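Local coordinates for protein cytochrome c'' (Methylophilus methylotrophus, PDB 1GU2) that binds a covalently attached heme c and probably carries electrons as a monomer, at residues Leu73-Asn78 with Tyr115-Thr120; Ile33-Lys38 with Asn55-Val60; Lys11-Ala16 with Glu108-Ile113. One frame throughout, in Å; residues are numbered along the deposited sequence.

Contact 1: residues Leu73-Asn78 with Tyr115-Thr120; sequences LAPRVN and YLLTET. With HEC (heme c), chain C.
Leu-116, late in helix 106-118, directs its side chain at Leu-73 and Pro-75 of the loop that passes beside the heme. Its CG is anti to its own carbonyl carbon (chi1 -70°), on the side of the loop. Beyond CG, the branch CD2 reaches CB of Leu-73 at 4.0 Å, while CD1 lies against the Leu-73 carbonyl oxygen. Pro-75 crosses this leucine at about a right angle, its CD 4.1 Å from Leu-116 CB; a compact, rigid ring suits this crossing. Leu-73 sends both methyls to the porphyrin: CD2 is 3.6 Å from heme C2A and CD1 3.7 Å from heme C4A, so the forked leucine covers one pyrrole. Ala-74 sits where little more than a methyl fits, its CB 3.2 Å from the Glu-119 oxygen O. Farther out, Arg-76 and Thr-120 lie side by side, pointing the same way; beyond CG the arginine bends at chi2 and chi3, and its end leads away.

One water joins the backbones: it accepts from Arg-76 N (3.0 Å) and donates to Leu-116 O (2.8 Å). The chemistry therefore grades from largely apolar packing beside the heme, as in the hydrophobic crevice of c-type cytochromes, to a single water bridge and aliphatic contacts nearer the surface.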
loop_
_atom_site.group_PDB
_atom_site.type_symbol
_atom_site.label_atom_id
_atom_site.label_comp_id
_atom_site.label_asym_id
_atom_site.label_seq_id
_atom_site.Cartn_x
_atom_site.Cartn_y
_atom_site.Cartn_z
ATOM N N LEU A 73 -2.892 -8.186 1.232
ATOM C CA LEU A 73 -1.734 -7.322 1.385
ATOM C C LEU A 73 -1.149 -7.246 2.800
ATOM O O LEU A 73 0.047 -7.007 2.954
ATOM C CB LEU A 73 -2.092 -5.908 0.948
ATOM C CG LEU A 73 -2.530 -5.740 -0.528
ATOM C CD1 LEU A 73 -2.695 -4.261 -0.861
ATOM C CD2 LEU A 73 -1.545 -6.428 -1.478
ATOM N N ALA A 74 -1.984 -7.463 3.836
ATOM C CA ALA A 74 -1.512 -7.298 5.202
ATOM C C ALA A 74 -0.529 -8.385 5.591
ATOM O O ALA A 74 -0.862 -9.574 5.511
ATOM C CB ALA A 74 -2.705 -7.311 6.143
ATOM N N PRO A 75 0.702 -8.049 5.969
ATOM C CA PRO A 75 1.737 -9.092 6.180
ATOM C C PRO A 75 1.561 -9.950 7.413
ATOM O O PRO A 75 2.133 -11.040 7.461
ATOM C CB PRO A 75 3.052 -8.302 6.212
ATOM C CG PRO A 75 2.639 -6.952 6.666
ATOM C CD PRO A 75 1.271 -6.699 6.035
ATOM N N ARG A 76 0.726 -9.547 8.362
ATOM C CA ARG A 76 0.415 -10.476 9.478
ATOM C C ARG A 76 -0.484 -11.610 9.003
ATOM O O ARG A 76 -0.449 -12.708 9.553
ATOM C CB ARG A 76 -0.149 -9.692 10.664
ATOM C CG ARG A 76 -0.492 -10.582 11.855
ATOM C CD ARG A 76 0.657 -11.320 12.455
ATOM N NE ARG A 76 1.735 -10.550 13.064
ATOM C CZ ARG A 76 3.010 -10.970 13.157
ATOM N NH1 ARG A 76 3.943 -10.211 13.728
ATOM N NH2 ARG A 76 3.444 -12.148 12.704
ATOM N N VAL A 77 -1.289 -11.359 7.966
ATOM C CA VAL A 77 -2.205 -12.345 7.432
ATOM C C VAL A 77 -1.557 -13.140 6.326
ATOM O O VAL A 77 -1.636 -14.375 6.325
ATOM C CB VAL A 77 -3.462 -11.649 6.923
ATOM C CG1 VAL A 77 -4.435 -12.613 6.252
ATOM C CG2 VAL A 77 -4.067 -10.979 8.156
ATOM N N ASN A 78 -0.911 -12.461 5.396
ATOM C CA ASN A 78 -0.156 -13.115 4.335
ATOM C C ASN A 78 1.315 -12.837 4.559
ATOM O O ASN A 78 1.823 -11.802 4.118
ATOM C CB ASN A 78 -0.637 -12.561 2.975
ATOM C CG ASN A 78 0.131 -13.151 1.809
ATOM O OD1 ASN A 78 0.979 -14.048 1.957
ATOM N ND2 ASN A 78 -0.150 -12.654 0.630
ATOM N N TYR A 115 -0.090 1.559 7.856
ATOM C CA TYR A 115 -1.521 1.154 7.922
ATOM C C TYR A 115 -1.656 -0.351 7.759
ATOM O O TYR A 115 -2.396 -1.042 8.489
ATOM C CB TYR A 115 -2.310 1.963 6.860
ATOM C CG TYR A 115 -3.663 1.332 6.584
ATOM C CD1 TYR A 115 -4.607 1.247 7.593
ATOM C CD2 TYR A 115 -3.992 0.802 5.341
ATOM C CE1 TYR A 115 -5.848 0.656 7.310
ATOM C CE2 TYR A 115 -5.216 0.208 5.038
ATOM C CZ TYR A 115 -6.125 0.167 6.067
ATOM O OH TYR A 115 -7.326 -0.444 5.857
ATOM N N LEU A 116 -0.955 -0.970 6.801
ATOM C CA LEU A 116 -0.996 -2.439 6.634
ATOM C C LEU A 116 -0.615 -3.171 7.926
ATOM O O LEU A 116 -1.212 -4.258 8.181
ATOM C CB LEU A 116 -0.077 -2.892 5.533
ATOM C CG LEU A 116 -0.443 -2.560 4.090
ATOM C CD1 LEU A 116 0.584 -3.182 3.146
ATOM C CD2 LEU A 116 -1.822 -3.030 3.701
ATOM N N LEU A 117 0.319 -2.663 8.709
ATOM C CA LEU A 117 0.750 -3.296 9.970
ATOM C C LEU A 117 -0.399 -3.334 10.969
ATOM O O LEU A 117 -0.367 -4.138 11.904
ATOM C CB LEU A 117 1.944 -2.582 10.606
ATOM C CG LEU A 117 3.267 -2.620 9.850
ATOM C CD1 LEU A 117 4.343 -1.791 10.527
ATOM C CD2 LEU A 117 3.715 -4.050 9.643
ATOM N N THR A 118 -1.404 -2.495 10.817
ATOM C CA THR A 118 -2.459 -2.402 11.785
ATOM C C THR A 118 -3.701 -3.240 11.428
ATOM O O THR A 118 -4.588 -3.382 12.270
ATOM C CB THR A 118 -3.010 -0.964 11.980
ATOM O OG1 THR A 118 -3.710 -0.501 10.800
ATOM C CG2 THR A 118 -1.856 -0.089 12.331
ATOM N N GLU A 119 -3.753 -3.753 10.209
ATOM C CA GLU A 119 -4.890 -4.518 9.688
ATOM C C GLU A 119 -4.557 -5.987 9.793
ATOM O O GLU A 119 -4.021 -6.709 8.979
ATOM C CB GLU A 119 -5.252 -4.099 8.259
ATOM C CG GLU A 119 -5.796 -2.687 8.215
ATOM C CD GLU A 119 -7.266 -2.660 8.510
ATOM O OE1 GLU A 119 -7.791 -3.472 9.287
ATOM O OE2 GLU A 119 -7.973 -1.796 7.958
ATOM N N THR A 120 -4.883 -6.598 10.924
ATOM C CA THR A 120 -4.407 -7.961 11.153
ATOM C C THR A 120 -5.580 -8.933 11.135
ATOM O O THR A 120 -5.384 -10.125 11.370
ATOM C CB THR A 120 -3.682 -8.082 12.501
ATOM O OG1 THR A 120 -4.649 -7.836 13.521
ATOM C CG2 THR A 120 -2.563 -7.042 12.706
HETATM FE FE HEC C . -2.380 -3.441 -5.921
HETATM C CHA HEC C . -0.216 -6.085 -5.690
HETATM C CHB HEC C . -0.837 -1.968 -3.259
HETATM C CHC HEC C . -4.218 -0.593 -6.481
HETATM C CHD HEC C . -4.145 -5.099 -8.352
HETATM N NA HEC C . -0.889 -3.943 -4.679
HETATM C C1A HEC C . -0.078 -5.090 -4.737
HETATM C C2A HEC C . 0.902 -5.046 -3.688
HETATM C C3A HEC C . 0.696 -3.922 -2.981
HETATM C C4A HEC C . -0.389 -3.214 -3.616
HETATM C CMA HEC C . 1.478 -3.409 -1.745
HETATM C CAA HEC C . 1.976 -6.121 -3.447
HETATM C CBA HEC C . 3.300 -5.798 -4.163
HETATM C CGA HEC C . 4.331 -6.853 -3.946
HETATM O O1A HEC C . 5.167 -7.061 -4.852
HETATM O O2A HEC C . 4.357 -7.508 -2.891
HETATM N NB HEC C . -2.484 -1.636 -5.049
HETATM C C1B HEC C . -1.755 -1.197 -3.980
HETATM C C2B HEC C . -2.051 0.209 -3.734
HETATM C C3B HEC C . -2.976 0.599 -4.656
HETATM C C4B HEC C . -3.264 -0.568 -5.458
HETATM C CMB HEC C . -1.415 1.081 -2.637
HETATM C CAB HEC C . -3.657 1.974 -4.848
HETATM C CBB HEC C . -2.631 3.074 -5.113
HETATM N NC HEC C . -3.882 -2.956 -7.155
HETATM C C1C HEC C . -4.541 -1.726 -7.211
HETATM C C2C HEC C . -5.652 -1.819 -8.133
HETATM C C3C HEC C . -5.654 -3.085 -8.646
HETATM C C4C HEC C . -4.553 -3.790 -8.051
HETATM C CMC HEC C . -6.628 -0.647 -8.363
HETATM C CAC HEC C . -6.651 -3.764 -9.586
HETATM C CBC HEC C . -6.800 -3.045 -10.922
HETATM N ND HEC C . -2.214 -5.213 -6.817
HETATM C C1D HEC C . -3.029 -5.717 -7.841
HETATM C C2D HEC C . -2.467 -6.935 -8.360
HETATM C C3D HEC C . -1.262 -7.121 -7.742
HETATM C C4D HEC C . -1.167 -6.127 -6.696
HETATM C CMD HEC C . -3.101 -7.817 -9.450
HETATM C CAD HEC C . -0.190 -8.167 -8.141
HETATM C CBD HEC C . -0.552 -9.604 -7.689
HETATM C CGD HEC C . -0.052 -9.957 -6.304
HETATM O O1D HEC C . -0.588 -10.895 -5.645
HETATM O O2D HEC C . 0.925 -9.320 -5.828
HETATM O O HOH W 1 -0.361 -6.853 8.938
#

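Contact 2: residues Ile33-Lys38 with Asn55-Val60; sequences IFFNRK and NNPANV
Phe-35 pushes its ring from the last turn of helix 28-36 toward Asn-55 and Pro-57, in the loop that follows the heme-binding CXXCH helix 49-53. The apolar part of the contact belongs to Phe-35 and Pro-57. CG of Phe-35 stands anti to the backbone N (chi1 -177°), which sets it toward the loop; in the ring beyond, CE2 meets Pro-57 CD at 3.9 Å, and CZ lies 4.1 Å from Pro-57 CB. A flat, rigid ring suits this place, because its edge also fits against the peptide: Asn-55 C is in the ring plane, 4.0 Å from Phe-35 CE2. The same ring packs on Cys-49 and His-53.

Beside it the two asparagines make a van der Waals contact, OD1 of Asn-36 touching Asn-55 CB at 3.6 Å, with the two amide planes 60° apart.

Hydrogen bonding runs through the other branch. Asn-36 ND2 donates to a water at 2.8 Å, and that water donates in turn to Asn-55 O at 2.6 Å; ND2 also donates to Lys-32 O, one turn back in its own helix.

The chemistry thus pairs an apolar inner edge, beside Cys-49, which is bonded to the heme, and the axial ligand His-53, with an outer side where water bridges a gap too wide for a direct bond between Asn-36 ND2 and Asn-55 O.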
loop_
_atom_site.group_PDB
_atom_site.type_symbol
_atom_site.label_atom_id
_atom_site.label_comp_id
_atom_site.label_asym_id
_atom_site.label_seq_id
_atom_site.Cartn_x
_atom_site.Cartn_y
_atom_site.Cartn_z
ATOM N N ILE A 33 -6.810 6.541 4.357
ATOM C CA ILE A 33 -7.491 7.414 3.404
ATOM C C ILE A 33 -6.919 7.224 2.023
ATOM O O ILE A 33 -7.708 7.155 1.065
ATOM C CB ILE A 33 -7.380 8.869 3.868
ATOM C CG1 ILE A 33 -8.222 9.161 5.098
ATOM C CG2 ILE A 33 -7.720 9.823 2.711
ATOM C CD1 ILE A 33 -7.934 10.472 5.787
ATOM N N PHE A 34 -5.615 7.115 1.883
ATOM C CA PHE A 34 -4.968 6.902 0.600
ATOM C C PHE A 34 -5.487 5.610 -0.033
ATOM O O PHE A 34 -5.780 5.544 -1.221
ATOM C CB PHE A 34 -3.468 6.849 0.835
ATOM C CG PHE A 34 -2.625 6.333 -0.311
ATOM C CD1 PHE A 34 -2.229 4.989 -0.312
ATOM C CD2 PHE A 34 -2.239 7.174 -1.342
ATOM C CE1 PHE A 34 -1.417 4.492 -1.309
ATOM C CE2 PHE A 34 -1.417 6.673 -2.353
ATOM C CZ PHE A 34 -1.057 5.343 -2.314
ATOM N N PHE A 35 -5.629 4.543 0.740
ATOM C CA PHE A 35 -6.058 3.220 0.251
ATOM C C PHE A 35 -7.484 3.224 -0.267
ATOM O O PHE A 35 -7.779 2.510 -1.226
ATOM C CB PHE A 35 -5.873 2.217 1.397
ATOM C CG PHE A 35 -6.202 0.785 1.078
ATOM C CD1 PHE A 35 -5.444 0.037 0.174
ATOM C CD2 PHE A 35 -7.293 0.161 1.679
ATOM C CE1 PHE A 35 -5.770 -1.283 -0.129
ATOM C CE2 PHE A 35 -7.629 -1.164 1.408
ATOM C CZ PHE A 35 -6.858 -1.879 0.497
ATOM N N ASN A 36 -8.351 4.013 0.370
ATOM C CA ASN A 36 -9.766 4.064 0.009
ATOM C C ASN A 36 -10.151 5.199 -0.892
ATOM O O ASN A 36 -11.283 5.238 -1.392
ATOM C CB ASN A 36 -10.620 4.106 1.294
ATOM C CG ASN A 36 -10.543 2.776 2.022
ATOM O OD1 ASN A 36 -11.207 1.817 1.678
ATOM N ND2 ASN A 36 -9.721 2.728 3.085
ATOM N N ARG A 37 -9.278 6.160 -1.122
ATOM C CA ARG A 37 -9.657 7.378 -1.841
ATOM C C ARG A 37 -9.982 7.092 -3.277
ATOM O O ARG A 37 -9.233 6.412 -3.962
ATOM C CB ARG A 37 -8.496 8.385 -1.780
ATOM C CG ARG A 37 -8.801 9.628 -2.623
ATOM C CD ARG A 37 -7.666 10.607 -2.686
ATOM N NE ARG A 37 -6.764 10.664 -1.607
ATOM C CZ ARG A 37 -5.614 10.599 -0.984
ATOM N NH1 ARG A 37 -5.515 10.859 0.341
ATOM N NH2 ARG A 37 -4.464 10.268 -1.583
ATOM N N LYS A 38 -11.105 7.645 -3.787
ATOM C CA LYS A 38 -11.440 7.506 -5.168
ATOM C C LYS A 38 -10.681 8.534 -5.968
ATOM O O LYS A 38 -10.815 9.742 -5.766
ATOM C CB LYS A 38 -12.936 7.697 -5.374
ATOM C CG LYS A 38 -13.718 6.485 -4.852
ATOM C CD LYS A 38 -15.204 6.787 -4.680
ATOM C CE LYS A 38 -15.770 6.086 -3.445
ATOM N NZ LYS A 38 -16.677 7.019 -2.720
ATOM N N ASN A 55 -11.909 -3.075 0.856
ATOM C CA ASN A 55 -11.642 -2.039 1.858
ATOM C C ASN A 55 -10.962 -2.494 3.120
ATOM O O ASN A 55 -10.799 -1.809 4.132
ATOM C CB ASN A 55 -12.927 -1.256 2.289
ATOM C CG ASN A 55 -13.918 -2.139 2.969
ATOM O OD1 ASN A 55 -13.624 -3.236 3.434
ATOM N ND2 ASN A 55 -15.172 -1.659 3.018
ATOM N N ASN A 56 -10.488 -3.654 3.238
ATOM C CA ASN A 56 -9.707 -4.385 4.215
ATOM C C ASN A 56 -8.563 -5.158 3.533
ATOM O O ASN A 56 -8.782 -6.215 2.931
ATOM C CB ASN A 56 -10.624 -5.314 5.032
ATOM C CG ASN A 56 -9.984 -5.875 6.274
ATOM O OD1 ASN A 56 -10.598 -6.468 7.187
ATOM N ND2 ASN A 56 -8.703 -5.697 6.387
ATOM N N PRO A 57 -7.336 -4.687 3.738
ATOM C CA PRO A 57 -6.182 -5.377 3.117
ATOM C C PRO A 57 -5.796 -6.705 3.715
ATOM O O PRO A 57 -4.914 -7.416 3.219
ATOM C CB PRO A 57 -5.084 -4.327 3.300
ATOM C CG PRO A 57 -5.443 -3.601 4.548
ATOM C CD PRO A 57 -6.928 -3.502 4.509
ATOM N N ALA A 58 -6.449 -7.205 4.769
ATOM C CA ALA A 58 -6.371 -8.507 5.345
ATOM C C ALA A 58 -7.233 -9.493 4.559
ATOM O O ALA A 58 -7.083 -10.712 4.777
ATOM C CB ALA A 58 -6.786 -8.465 6.811
ATOM N N ASN A 59 -8.091 -9.036 3.651
ATOM C CA ASN A 59 -8.931 -9.929 2.860
ATOM C C ASN A 59 -8.323 -10.270 1.499
ATOM O O ASN A 59 -7.436 -9.584 0.998
ATOM C CB ASN A 59 -10.352 -9.347 2.545
ATOM C CG ASN A 59 -11.223 -9.663 3.735
ATOM O OD1 ASN A 59 -12.033 -10.479 4.057
ATOM N ND2 ASN A 59 -11.001 -8.749 4.619
ATOM N N VAL A 60 -8.839 -11.314 0.872
ATOM C CA VAL A 60 -8.500 -11.640 -0.509
ATOM C C VAL A 60 -9.197 -10.658 -1.418
ATOM O O VAL A 60 -10.385 -10.404 -1.295
ATOM C CB VAL A 60 -8.921 -13.087 -0.776
ATOM C CG1 VAL A 60 -8.838 -13.381 -2.249
ATOM C CG2 VAL A 60 -8.052 -14.065 0.013
HETATM O O HOH W 2 -9.582 0.423 4.752
#

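Contact 3: residues Lys11-Ala16 with Glu108-Ile113; sequences KYTNIA and EKANFI
Tyr-12 lies across Lys-109, Ala-110 and Ile-113 where helix 2-19 passes helix 106-118. The axes of their segments come within 8.1 Å and run roughly antiparallel, at 148°. Such closeness is consistent with the small side chain of Ala-110, whose CA is the nearest to that of Tyr-12.

Apolar packing comes first. Tyr-12 CB meets Ala-110 CB at 3.8 Å, and on the neighbouring turn Ile-113 CD1 comes to the ring edge, 3.8 Å from Tyr-12 CE2.

Thr-13 makes a van der Waals contact, OG1 to Ala-110 CB at 3.6 Å; that hydroxyl is hydrogen-bonded to Val-9 O in its own helix.

A CH-pi interaction occupies one face of the tyrosine. The Lys-109 chain, extended beyond CG, passes over the ring and places CD 3.9 Å from the Tyr-12 ring centroid, 19° off the normal. Lysine suits the spot because its methylenes can cover an aromatic face while its ammonium travels on to polar company.

At the far end, one water links Tyr-12 OH (2.6 Å) and Lys-109 NZ (2.8 Å), accepting from the lysine. The stronger partner of NZ is Asp-103, in a salt bridge.

Helix 2-19 is thus an extra helix ahead of the pair expected in a c-type cytochrome fold, probably 28-36 with 106-118. Helix 85-100 packs alongside, with Phe-92 touching Lys-109 and the heme-contacting Phe-112.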
loop_
_atom_site.group_PDB
_atom_site.type_symbol
_atom_site.label_atom_id
_atom_site.label_comp_id
_atom_site.label_asym_id
_atom_site.label_seq_id
_atom_site.Cartn_x
_atom_site.Cartn_y
_atom_site.Cartn_z
ATOM N N LYS A 11 12.486 3.237 6.716
ATOM C CA LYS A 11 13.229 3.652 5.532
ATOM C C LYS A 11 12.481 4.744 4.788
ATOM O O LYS A 11 13.016 5.824 4.497
ATOM C CB LYS A 11 13.519 2.457 4.608
ATOM C CG LYS A 11 14.264 2.840 3.361
ATOM C CD LYS A 11 14.606 1.668 2.465
ATOM C CE LYS A 11 15.191 2.161 1.148
ATOM N NZ LYS A 11 15.696 0.957 0.365
ATOM N N TYR A 12 11.214 4.507 4.460
ATOM C CA TYR A 12 10.460 5.503 3.710
ATOM C C TYR A 12 10.164 6.749 4.545
ATOM O O TYR A 12 10.100 7.870 3.992
ATOM C CB TYR A 12 9.159 4.913 3.166
ATOM C CG TYR A 12 9.372 3.879 2.078
ATOM C CD1 TYR A 12 10.137 4.120 0.974
ATOM C CD2 TYR A 12 8.751 2.643 2.190
ATOM C CE1 TYR A 12 10.316 3.140 -0.023
ATOM C CE2 TYR A 12 8.924 1.673 1.194
ATOM C CZ TYR A 12 9.704 1.925 0.116
ATOM O OH TYR A 12 9.852 0.952 -0.844
ATOM N N THR A 13 10.014 6.590 5.861
ATOM C CA THR A 13 9.825 7.794 6.693
ATOM C C THR A 13 11.026 8.700 6.624
ATOM O O THR A 13 10.890 9.940 6.484
ATOM C CB THR A 13 9.595 7.379 8.147
ATOM O OG1 THR A 13 8.342 6.651 8.243
ATOM C CG2 THR A 13 9.504 8.628 9.014
ATOM N N ASN A 14 12.213 8.111 6.711
ATOM C CA ASN A 14 13.416 8.942 6.695
ATOM C C ASN A 14 13.616 9.592 5.334
ATOM O O ASN A 14 14.016 10.780 5.287
ATOM C CB ASN A 14 14.601 8.083 7.136
ATOM C CG ASN A 14 14.479 7.679 8.596
ATOM O OD1 ASN A 14 13.805 8.325 9.414
ATOM N ND2 ASN A 14 15.160 6.579 8.882
ATOM N N ILE A 15 13.350 8.887 4.219
ATOM C CA ILE A 15 13.417 9.506 2.894
ATOM C C ILE A 15 12.417 10.652 2.797
ATOM O O ILE A 15 12.730 11.737 2.289
ATOM C CB ILE A 15 13.181 8.447 1.825
ATOM C CG1 ILE A 15 14.325 7.419 1.771
ATOM C CG2 ILE A 15 12.953 9.096 0.468
ATOM C CD1 ILE A 15 14.064 6.168 0.962
ATOM N N ALA A 16 11.178 10.437 3.273
ATOM C CA ALA A 16 10.126 11.454 3.207
ATOM C C ALA A 16 10.490 12.680 4.027
ATOM O O ALA A 16 10.295 13.812 3.564
ATOM C CB ALA A 16 8.811 10.844 3.718
ATOM N N GLU A 108 3.622 8.557 1.217
ATOM C CA GLU A 108 2.532 7.696 0.921
ATOM C C GLU A 108 2.912 6.253 1.212
ATOM O O GLU A 108 2.099 5.511 1.772
ATOM C CB GLU A 108 2.074 7.846 -0.558
ATOM C CG GLU A 108 1.366 9.127 -0.857
ATOM C CD GLU A 108 1.044 9.323 -2.324
ATOM O OE1 GLU A 108 1.821 8.837 -3.192
ATOM O OE2 GLU A 108 -0.020 9.959 -2.601
ATOM N N LYS A 109 4.116 5.830 0.860
ATOM C CA LYS A 109 4.534 4.441 1.099
ATOM C C LYS A 109 4.692 4.166 2.580
ATOM O O LYS A 109 4.251 3.143 3.094
ATOM C CB LYS A 109 5.848 4.154 0.339
ATOM C CG LYS A 109 5.725 4.187 -1.177
ATOM C CD LYS A 109 7.071 3.839 -1.842
ATOM C CE LYS A 109 6.889 3.940 -3.341
ATOM N NZ LYS A 109 8.178 3.716 -4.047
ATOM N N ALA A 110 5.319 5.088 3.329
ATOM C CA ALA A 110 5.437 4.908 4.760
ATOM C C ALA A 110 4.078 4.824 5.430
ATOM O O ALA A 110 3.811 3.957 6.275
ATOM C CB ALA A 110 6.237 6.059 5.337
ATOM N N ASN A 111 3.154 5.737 5.093
ATOM C CA ASN A 111 1.852 5.763 5.709
ATOM C C ASN A 111 1.057 4.504 5.360
ATOM O O ASN A 111 0.361 3.937 6.214
ATOM C CB ASN A 111 1.024 6.988 5.239
ATOM C CG ASN A 111 1.490 8.319 5.785
ATOM O OD1 ASN A 111 2.271 8.372 6.742
ATOM N ND2 ASN A 111 0.983 9.390 5.188
ATOM N N PHE A 112 1.151 4.060 4.104
ATOM C CA PHE A 112 0.405 2.894 3.673
ATOM C C PHE A 112 0.918 1.615 4.329
ATOM O O PHE A 112 0.117 0.811 4.781
ATOM C CB PHE A 112 0.443 2.797 2.144
ATOM C CG PHE A 112 -0.258 1.535 1.669
ATOM C CD1 PHE A 112 0.448 0.520 1.061
ATOM C CD2 PHE A 112 -1.624 1.421 1.864
ATOM C CE1 PHE A 112 -0.200 -0.626 0.636
ATOM C CE2 PHE A 112 -2.282 0.287 1.488
ATOM C CZ PHE A 112 -1.556 -0.714 0.880
ATOM N N ILE A 113 2.238 1.417 4.383
ATOM C CA ILE A 113 2.764 0.203 4.991
ATOM C C ILE A 113 2.496 0.217 6.483
ATOM O O ILE A 113 2.140 -0.822 7.065
ATOM C CB ILE A 113 4.242 -0.035 4.612
ATOM C CG1 ILE A 113 4.446 -0.126 3.096
ATOM C CG2 ILE A 113 4.754 -1.261 5.351
ATOM C CD1 ILE A 113 5.894 -0.196 2.644
HETATM O O HOH W 3 9.149 1.189 -3.284
#

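Contacts 1 and 3 share helix 106-118, whose last turns meet the heme-side loop in contact 1 while its earlier turns pair with helix 2-19 in contact 3. Contacts 2 and 3 are buried, on opposite sides of the chain's centre; contact 1 is only partly so, running from the heme to the surface. Pro-57 joins contacts 1 and 2, packing on Tyr-115 and Leu-116, and its carbonyl probably accepts a hydrogen bond from Ala-74 N. Phe-112 joins contact 3 to the others through Leu-73, Phe-34 and Phe-35. Each contact contains a water bridge, but it links two backbones in contact 1, side chain to backbone in contact 2, and two side chains in contact 3.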